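Local coordinates for protein oligoribonuclease (Colwellia psychrerythraea, PDB 6A4D) that probably trims very short RNA oligonucleotides as an exonuclease of the RNase H-like superfamily, and here holds the thymidine substrate analogue pNP-TMP, at residues A[9-14]-A[38-43]; A[28-33]-A[46-51]; A[149-154]-A[175-180]. The protein carries 1 engineered substitution. All coordinates share one frame; numbering follows the deposited sequence.

Contact 1. Residues A[9-14]-A[38-43]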
# COMPACT_ATOMS: atom_id res chain seq x y z
N SER A 9 -3.29 -12.92 15.60
CA SER A 9 -4.16 -12.01 14.98
C SER A 9 -3.81 -10.58 15.42
O SER A 9 -4.40 -9.64 14.95
CB SER A 9 -5.60 -12.47 15.23
OG SER A 9 -6.09 -12.04 16.47
N ASN A 10 -2.76 -10.42 16.21
CA ASN A 10 -2.30 -9.07 16.56
C ASN A 10 -1.85 -8.21 15.32
O ASN A 10 -1.31 -8.69 14.36
CB ASN A 10 -1.22 -9.15 17.60
CG ASN A 10 -1.70 -9.74 18.92
OD1 ASN A 10 -2.92 -9.74 19.24
ND2 ASN A 10 -0.76 -10.23 19.71
N LEU A 11 -2.12 -6.93 15.39
CA LEU A 11 -1.74 -6.02 14.36
C LEU A 11 -0.57 -5.12 14.79
O LEU A 11 -0.59 -4.55 15.87
CB LEU A 11 -2.97 -5.20 13.99
CG LEU A 11 -4.10 -6.03 13.44
CD1 LEU A 11 -5.34 -5.14 13.45
CD2 LEU A 11 -3.74 -6.57 12.05
N ILE A 12 0.39 -4.94 13.87
CA ILE A 12 1.51 -3.95 14.01
C ILE A 12 1.24 -2.64 13.27
O ILE A 12 1.15 -2.61 11.99
CB ILE A 12 2.82 -4.53 13.46
CG1 ILE A 12 3.12 -5.89 14.14
CG2 ILE A 12 3.95 -3.54 13.73
CD1 ILE A 12 4.44 -6.54 13.73
N TRP A 13 1.06 -1.58 14.05
CA TRP A 13 0.82 -0.26 13.55
C TRP A 13 2.10 0.56 13.61
O TRP A 13 2.79 0.55 14.60
CB TRP A 13 -0.21 0.46 14.40
CG TRP A 13 -1.50 -0.22 14.33
CD1 TRP A 13 -1.86 -1.36 14.96
CD2 TRP A 13 -2.59 0.20 13.59
NE1 TRP A 13 -3.15 -1.67 14.65
CE2 TRP A 13 -3.63 -0.72 13.82
CE3 TRP A 13 -2.84 1.31 12.76
CZ2 TRP A 13 -4.86 -0.63 13.21
CZ3 TRP A 13 -4.10 1.41 12.17
CH2 TRP A 13 -5.08 0.45 12.40
N LEU A 14 2.41 1.31 12.56
CA LEU A 14 3.52 2.22 12.67
C LEU A 14 3.38 3.50 11.92
O LEU A 14 2.53 3.67 11.03
CB LEU A 14 4.80 1.51 12.30
CG LEU A 14 4.93 0.83 10.98
CD1 LEU A 14 5.33 1.85 9.95
CD2 LEU A 14 6.02 -0.23 11.06
N SER A 38 -6.61 -7.84 17.35
CA SER A 38 -7.41 -7.79 16.13
C SER A 38 -8.67 -6.94 16.29
O SER A 38 -9.27 -6.55 15.29
CB SER A 38 -7.75 -9.19 15.66
OG SER A 38 -8.63 -9.76 16.57
N GLU A 39 -9.08 -6.66 17.53
CA GLU A 39 -10.26 -5.85 17.81
C GLU A 39 -9.89 -4.42 18.14
O GLU A 39 -10.70 -3.67 18.62
CB GLU A 39 -11.14 -6.53 18.92
CG GLU A 39 -11.68 -7.93 18.55
CD GLU A 39 -12.89 -8.41 19.39
OE1 GLU A 39 -13.17 -7.84 20.47
OE2 GLU A 39 -13.62 -9.35 19.00
N LEU A 40 -8.65 -4.04 17.84
CA LEU A 40 -8.09 -2.67 17.93
C LEU A 40 -7.80 -2.13 19.32
O LEU A 40 -7.58 -0.94 19.50
CB LEU A 40 -8.91 -1.67 17.13
CG LEU A 40 -9.22 -2.04 15.69
CD1 LEU A 40 -9.98 -0.86 15.06
CD2 LEU A 40 -7.96 -2.40 14.91
N ASN A 41 -7.76 -3.00 20.30
CA ASN A 41 -7.36 -2.60 21.67
C ASN A 41 -5.87 -2.52 21.71
O ASN A 41 -5.19 -3.49 21.36
CB ASN A 41 -7.78 -3.66 22.70
CG ASN A 41 -9.27 -3.83 22.75
OD1 ASN A 41 -9.97 -2.85 22.85
ND2 ASN A 41 -9.75 -5.06 22.60
N ILE A 42 -5.36 -1.40 22.19
CA ILE A 42 -3.92 -1.17 22.22
C ILE A 42 -3.27 -2.10 23.24
O ILE A 42 -3.62 -2.02 24.37
CB ILE A 42 -3.65 0.32 22.51
CG1 ILE A 42 -4.05 1.12 21.28
CG2 ILE A 42 -2.17 0.58 22.79
CD1 ILE A 42 -4.08 2.62 21.45
N LEU A 43 -2.43 -3.04 22.82
CA LEU A 43 -1.73 -3.95 23.73
C LEU A 43 -0.37 -3.43 24.28
O LEU A 43 0.05 -3.86 25.35
CB LEU A 43 -1.43 -5.28 23.09
CG LEU A 43 -2.52 -6.00 22.35
CD1 LEU A 43 -1.95 -7.29 21.76
CD2 LEU A 43 -3.73 -6.27 23.24
O HOH W 1 -7.71 -11.86 18.45
O HOH W 2 -5.49 -10.18 18.25
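The methyl CD2 of L40 is the apolar hub, lying 4.1 Å from CD1 of L11 and 4.0 Å from CZ2 of W13; the L40 and W13 side chains cross at about a right angle. L11 and W13 both reach it because alternate strand residues share a side. The amide of N10 crosses the end of L43, CD1 of L43 lying 3.6 Å from OD1 of N10. One water accepts from the backbone N of S38 and donates to OD1 of N10 (2.8 Å); another is hydrogen-bonded to OG of S9 (2.6 Å) and OG of S38. Small serines suit this partly exposed margin, where water bridges them. Residues 11-14 and 42-43 are strands of the exonuclease fold's mixed sheet; strand 28-36 runs between 11-18 and 42-50, so the segments meet through side chains and the loop residues 9-10 and 38-41. Farther out, W99 O and M4 O accept from ND2 of N10, OG1 of T36 is hydrogen-bonded to NE1 of W13, and helix 163-180 packs on the indole through I167, I171 and L174. NE of R146 and NE1 of W147, both of the second subunit, hydrogen-bond to O of S9 and O of S38 respectively.

Contact 2. Residues A[28-33]-A[46-51]; sequences ILEIAI and GPIFAI
A beta hairpin joins strands 28-36 and 42-50, and this contact is its antiparallel pairing at the margin of the mixed sheet. I31 and F49 form the hydrogen-bonded pair: N of I31 gives to O of F49, and N of F49 returns a bond to O of I31 at 3.1 Å, both in the carbonyl planes. E30 and A50 form the adjoining non-hydrogen-bonded pair. N of I51 reaches O of L29 at 2.7 Å in a nearly straight bond (172°), although the donor stands above the carbonyl plane. At the other end N of G46 meets O of I33 at 2.7 Å, nearly along the C=O axis but bent at the hydrogen (140°). Glycine fits because a CB would lie 2.9 Å from O of I33. I31 and F49 run side by side, CG2 of I31 touching the ring edge at CD2, 4.0 Å away. E30 stretches out beside I48, with CG anti to its backbone N (chi1 -158°) and 3.3 Å from O of F49; its carboxylate forms a salt bridge with R77. L29 and E30 both face E17, a classic beta bulge in the antiparallel pairing of strands 28-36 and 11-18, within the mixed sheet of an RNase H-like exonuclease.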
# COMPACT_ATOMS: atom_id res chain seq x y z
N ILE A 28 15.07 8.35 6.94
CA ILE A 28 14.09 8.28 8.01
C ILE A 28 14.51 9.13 9.20
O ILE A 28 15.66 9.00 9.68
CB ILE A 28 13.90 6.83 8.49
CG1 ILE A 28 13.44 5.97 7.35
CG2 ILE A 28 12.95 6.79 9.68
CD1 ILE A 28 13.50 4.51 7.72
N LEU A 29 13.58 9.95 9.70
CA LEU A 29 13.83 10.76 10.91
C LEU A 29 13.28 10.22 12.21
O LEU A 29 13.85 10.46 13.28
CB LEU A 29 13.34 12.19 10.68
CG LEU A 29 14.08 12.90 9.55
CD1 LEU A 29 13.52 14.28 9.38
CD2 LEU A 29 15.58 12.94 9.85
N GLU A 30 12.19 9.46 12.14
CA GLU A 30 11.50 8.99 13.34
C GLU A 30 10.75 7.72 13.04
O GLU A 30 10.25 7.56 11.92
CB GLU A 30 10.49 10.03 13.82
CG GLU A 30 10.10 9.92 15.29
CD GLU A 30 8.92 10.82 15.66
OE1 GLU A 30 8.18 11.31 14.78
OE2 GLU A 30 8.70 11.02 16.87
N ILE A 31 10.65 6.86 14.04
CA ILE A 31 9.81 5.69 13.98
C ILE A 31 9.05 5.49 15.32
O ILE A 31 9.59 5.67 16.41
CB ILE A 31 10.64 4.43 13.55
CG1 ILE A 31 9.75 3.19 13.47
CG2 ILE A 31 11.83 4.15 14.47
CD1 ILE A 31 10.40 2.07 12.68
N ALA A 32 7.77 5.18 15.22
CA ALA A 32 6.93 4.79 16.39
C ALA A 32 6.12 3.54 16.01
O ALA A 32 5.75 3.40 14.83
CB ALA A 32 6.01 5.93 16.79
N ILE A 33 5.91 2.64 16.96
CA ILE A 33 5.18 1.39 16.71
C ILE A 33 4.14 1.18 17.83
O ILE A 33 4.44 1.36 19.01
CB ILE A 33 6.10 0.13 16.67
CG1 ILE A 33 7.26 0.27 15.68
CG2 ILE A 33 5.31 -1.17 16.40
CD1 ILE A 33 8.42 -0.65 16.04
N GLY A 46 5.42 1.16 21.53
CA GLY A 46 6.83 0.79 21.31
C GLY A 46 7.78 1.91 21.67
O GLY A 46 7.38 3.08 21.74
N PRO A 47 9.06 1.58 21.84
CA PRO A 47 10.03 2.69 22.03
C PRO A 47 10.02 3.64 20.83
O PRO A 47 10.12 3.17 19.69
CB PRO A 47 11.35 1.97 22.15
CG PRO A 47 11.18 0.68 21.42
CD PRO A 47 9.75 0.28 21.64
N ILE A 48 9.87 4.94 21.08
CA ILE A 48 9.90 5.96 20.03
C ILE A 48 11.37 6.36 19.74
O ILE A 48 12.11 6.61 20.68
CB ILE A 48 9.15 7.22 20.48
CG1 ILE A 48 7.74 6.88 20.99
CG2 ILE A 48 9.06 8.22 19.34
CD1 ILE A 48 7.08 8.02 21.76
N PHE A 49 11.80 6.41 18.47
CA PHE A 49 13.17 6.90 18.15
C PHE A 49 13.19 8.06 17.20
O PHE A 49 12.68 7.94 16.07
CB PHE A 49 14.02 5.83 17.52
CG PHE A 49 14.19 4.63 18.35
CD1 PHE A 49 15.13 4.61 19.36
CD2 PHE A 49 13.39 3.51 18.15
CE1 PHE A 49 15.29 3.49 20.14
CE2 PHE A 49 13.55 2.39 18.92
CZ PHE A 49 14.50 2.37 19.92
N ALA A 50 13.79 9.17 17.62
CA ALA A 50 14.28 10.14 16.62
C ALA A 50 15.66 9.64 16.22
O ALA A 50 16.53 9.34 17.09
CB ALA A 50 14.31 11.56 17.15
N ILE A 51 15.84 9.50 14.91
CA ILE A 51 17.06 8.96 14.33
C ILE A 51 18.06 10.09 14.15
O ILE A 51 17.76 11.13 13.54
CB ILE A 51 16.90 8.36 12.92
CG1 ILE A 51 15.72 7.37 12.82
CG2 ILE A 51 18.23 7.69 12.49
CD1 ILE A 51 15.76 6.27 13.86

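Contact 3. Residues A[149-154]-A[175-180]; sequences PEVLES and KVYREL
V151 sets CG1 anti to its backbone N (chi1 166°), which aims CG1 at Y177 and V176 and CG2 at L180. Y177 has CG anti to the carbonyl carbon (chi1 -60°), so its ring leans across to meet the first of these methyls. CG1 of V151 lies in the plane of that ring, at its edge, 3.7 Å from CD1 of Y177. The V151 and L180 side chains run past each other in opposite directions, with CG2 of V151 3.7 Å from CB of L180. CG1 of V151 also approaches CG1 of V176 at 4.2 Å. A branched residue suits this spot, since one short side chain serves three partners. An alanine here would lack both gamma methyls and would probably lose the contacts with the Y177 edge, V176 and the flank of L180, loosening the hold of this turn on the helix.

Segment 149-154 is part of the connection from helix 137-147 to helix 163-180 of the RNase H-like exonuclease fold. It coils with helical backbone angles; its bonds, such as N of S154 to O of V151, span three residues. It packs on the C-terminal part of helix 163-180. The side chain of Y177 is about 7 Å from a bound pNP-TMP.

L152 starts out turned away, yet its extended chain brings CD2 to 3.7 Å from OH of Y177, again near the plane of the ring. Farther along, CB of S154 is 3.9 Å from CG1 of V176, and its OG is 3.6 Å from CD1 of L180. A small serine lets CD1 of L180 approach its CB and OG. The phenol oxygen has its polar partner in E173, a residue of the ligand pocket, while I140 and K141 of helix 137-147 also pack on Y177.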
# COMPACT_ATOMS: atom_id res chain seq x y z
N PRO A 149 -20.08 9.13 2.76
CA PRO A 149 -19.24 10.20 3.17
C PRO A 149 -19.53 10.76 4.54
O PRO A 149 -18.62 11.24 5.22
CB PRO A 149 -19.43 11.26 2.05
CG PRO A 149 -20.63 10.85 1.31
CD PRO A 149 -20.68 9.37 1.44
N GLU A 150 -20.75 10.61 4.98
CA GLU A 150 -21.09 11.10 6.30
C GLU A 150 -20.37 10.49 7.48
O GLU A 150 -20.25 11.13 8.52
CB GLU A 150 -22.58 10.99 6.54
CG GLU A 150 -23.00 12.17 7.40
CD GLU A 150 -24.45 12.61 7.18
OE1 GLU A 150 -24.96 13.29 8.11
OE2 GLU A 150 -25.03 12.25 6.12
N VAL A 151 -19.90 9.25 7.33
CA VAL A 151 -19.06 8.66 8.35
C VAL A 151 -17.84 9.56 8.64
O VAL A 151 -17.36 9.56 9.74
CB VAL A 151 -18.59 7.26 7.91
CG1 VAL A 151 -17.46 6.73 8.77
CG2 VAL A 151 -19.75 6.28 7.93
N LEU A 152 -17.34 10.31 7.66
CA LEU A 152 -16.11 11.06 7.84
C LEU A 152 -16.23 12.18 8.88
O LEU A 152 -15.19 12.66 9.40
CB LEU A 152 -15.68 11.62 6.49
CG LEU A 152 -15.34 10.61 5.38
CD1 LEU A 152 -14.90 11.33 4.13
CD2 LEU A 152 -14.19 9.72 5.81
N GLU A 153 -17.46 12.58 9.20
CA GLU A 153 -17.68 13.59 10.25
C GLU A 153 -17.28 13.09 11.59
O GLU A 153 -16.93 13.88 12.46
CB GLU A 153 -19.16 13.96 10.41
CG GLU A 153 -19.76 14.77 9.31
CD GLU A 153 -21.08 15.40 9.74
OE1 GLU A 153 -21.14 16.15 10.75
OE2 GLU A 153 -22.07 15.17 9.02
N SER A 154 -17.42 11.79 11.77
CA SER A 154 -17.04 11.15 13.01
C SER A 154 -15.59 10.88 13.14
O SER A 154 -15.13 10.66 14.26
CB SER A 154 -17.85 9.87 13.23
OG SER A 154 -19.19 10.25 13.22
N LYS A 175 -11.42 2.53 14.05
CA LYS A 175 -12.43 2.21 15.09
C LYS A 175 -13.76 2.85 14.72
O LYS A 175 -14.81 2.26 14.77
CB LYS A 175 -11.97 2.71 16.44
CG LYS A 175 -11.10 1.79 17.23
CD LYS A 175 -11.20 2.16 18.73
CE LYS A 175 -10.46 1.18 19.67
NZ LYS A 175 -9.07 1.56 20.14
N VAL A 176 -13.67 4.08 14.28
CA VAL A 176 -14.81 4.74 13.75
C VAL A 176 -15.41 3.97 12.60
O VAL A 176 -16.65 3.72 12.60
CB VAL A 176 -14.49 6.23 13.41
CG1 VAL A 176 -15.52 6.88 12.51
CG2 VAL A 176 -14.32 7.00 14.69
N TYR A 177 -14.60 3.61 11.61
CA TYR A 177 -15.17 2.81 10.47
C TYR A 177 -15.74 1.49 10.92
O TYR A 177 -16.77 1.06 10.47
CB TYR A 177 -14.12 2.54 9.36
CG TYR A 177 -13.53 3.77 8.73
CD1 TYR A 177 -14.33 4.87 8.41
CD2 TYR A 177 -12.17 3.86 8.46
CE1 TYR A 177 -13.80 6.00 7.83
CE2 TYR A 177 -11.62 4.99 7.90
CZ TYR A 177 -12.42 6.08 7.62
OH TYR A 177 -11.89 7.19 7.09
N ARG A 178 -15.03 0.82 11.80
CA ARG A 178 -15.55 -0.41 12.36
C ARG A 178 -17.00 -0.28 12.86
O ARG A 178 -17.84 -1.14 12.58
CB ARG A 178 -14.65 -0.86 13.52
CG ARG A 178 -15.03 -2.25 13.96
CD ARG A 178 -14.17 -2.73 15.09
NE ARG A 178 -14.23 -4.17 15.06
CZ ARG A 178 -13.93 -4.96 16.08
NH1 ARG A 178 -14.04 -6.27 15.92
NH2 ARG A 178 -13.49 -4.43 17.22
N GLU A 179 -17.27 0.78 13.60
CA GLU A 179 -18.59 1.07 14.15
C GLU A 179 -19.61 1.56 13.13
O GLU A 179 -20.74 1.07 13.16
CB GLU A 179 -18.47 2.06 15.31
CG GLU A 179 -19.76 2.32 16.07
CD GLU A 179 -19.66 3.54 16.99
OE1 GLU A 179 -18.53 4.00 17.30
OE2 GLU A 179 -20.72 4.02 17.41
N LEU A 180 -19.25 2.48 12.23
CA LEU A 180 -20.21 3.10 11.33
C LEU A 180 -20.28 2.58 9.91
O LEU A 180 -21.24 2.87 9.20
CB LEU A 180 -19.99 4.63 11.28
CG LEU A 180 -20.06 5.35 12.63
CD1 LEU A 180 -19.63 6.78 12.48
CD2 LEU A 180 -21.49 5.28 13.21

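How the contacts relate
Contact 2 is the most buried and relies on direct backbone bonds between neighbouring strands. Contact 1 uses the same strand 42-50, but it lies near the sheet's end, where strand 28-36 intervenes; water and apolar side chains therefore replace strand pairing. The two touch where L14 and I12 meet A32 and I33. Contact 3 is the most peripheral, about 21 Å from the chain's centre, and joins a helical turn to helix 163-180 by apolar packing. K175 NZ, probably hydrogen-bonded to L40 O, ties it to contact 1, and both of these touch the second subunit. Contacts 2 and 3 stand on opposite sides of the chain's centre without touching.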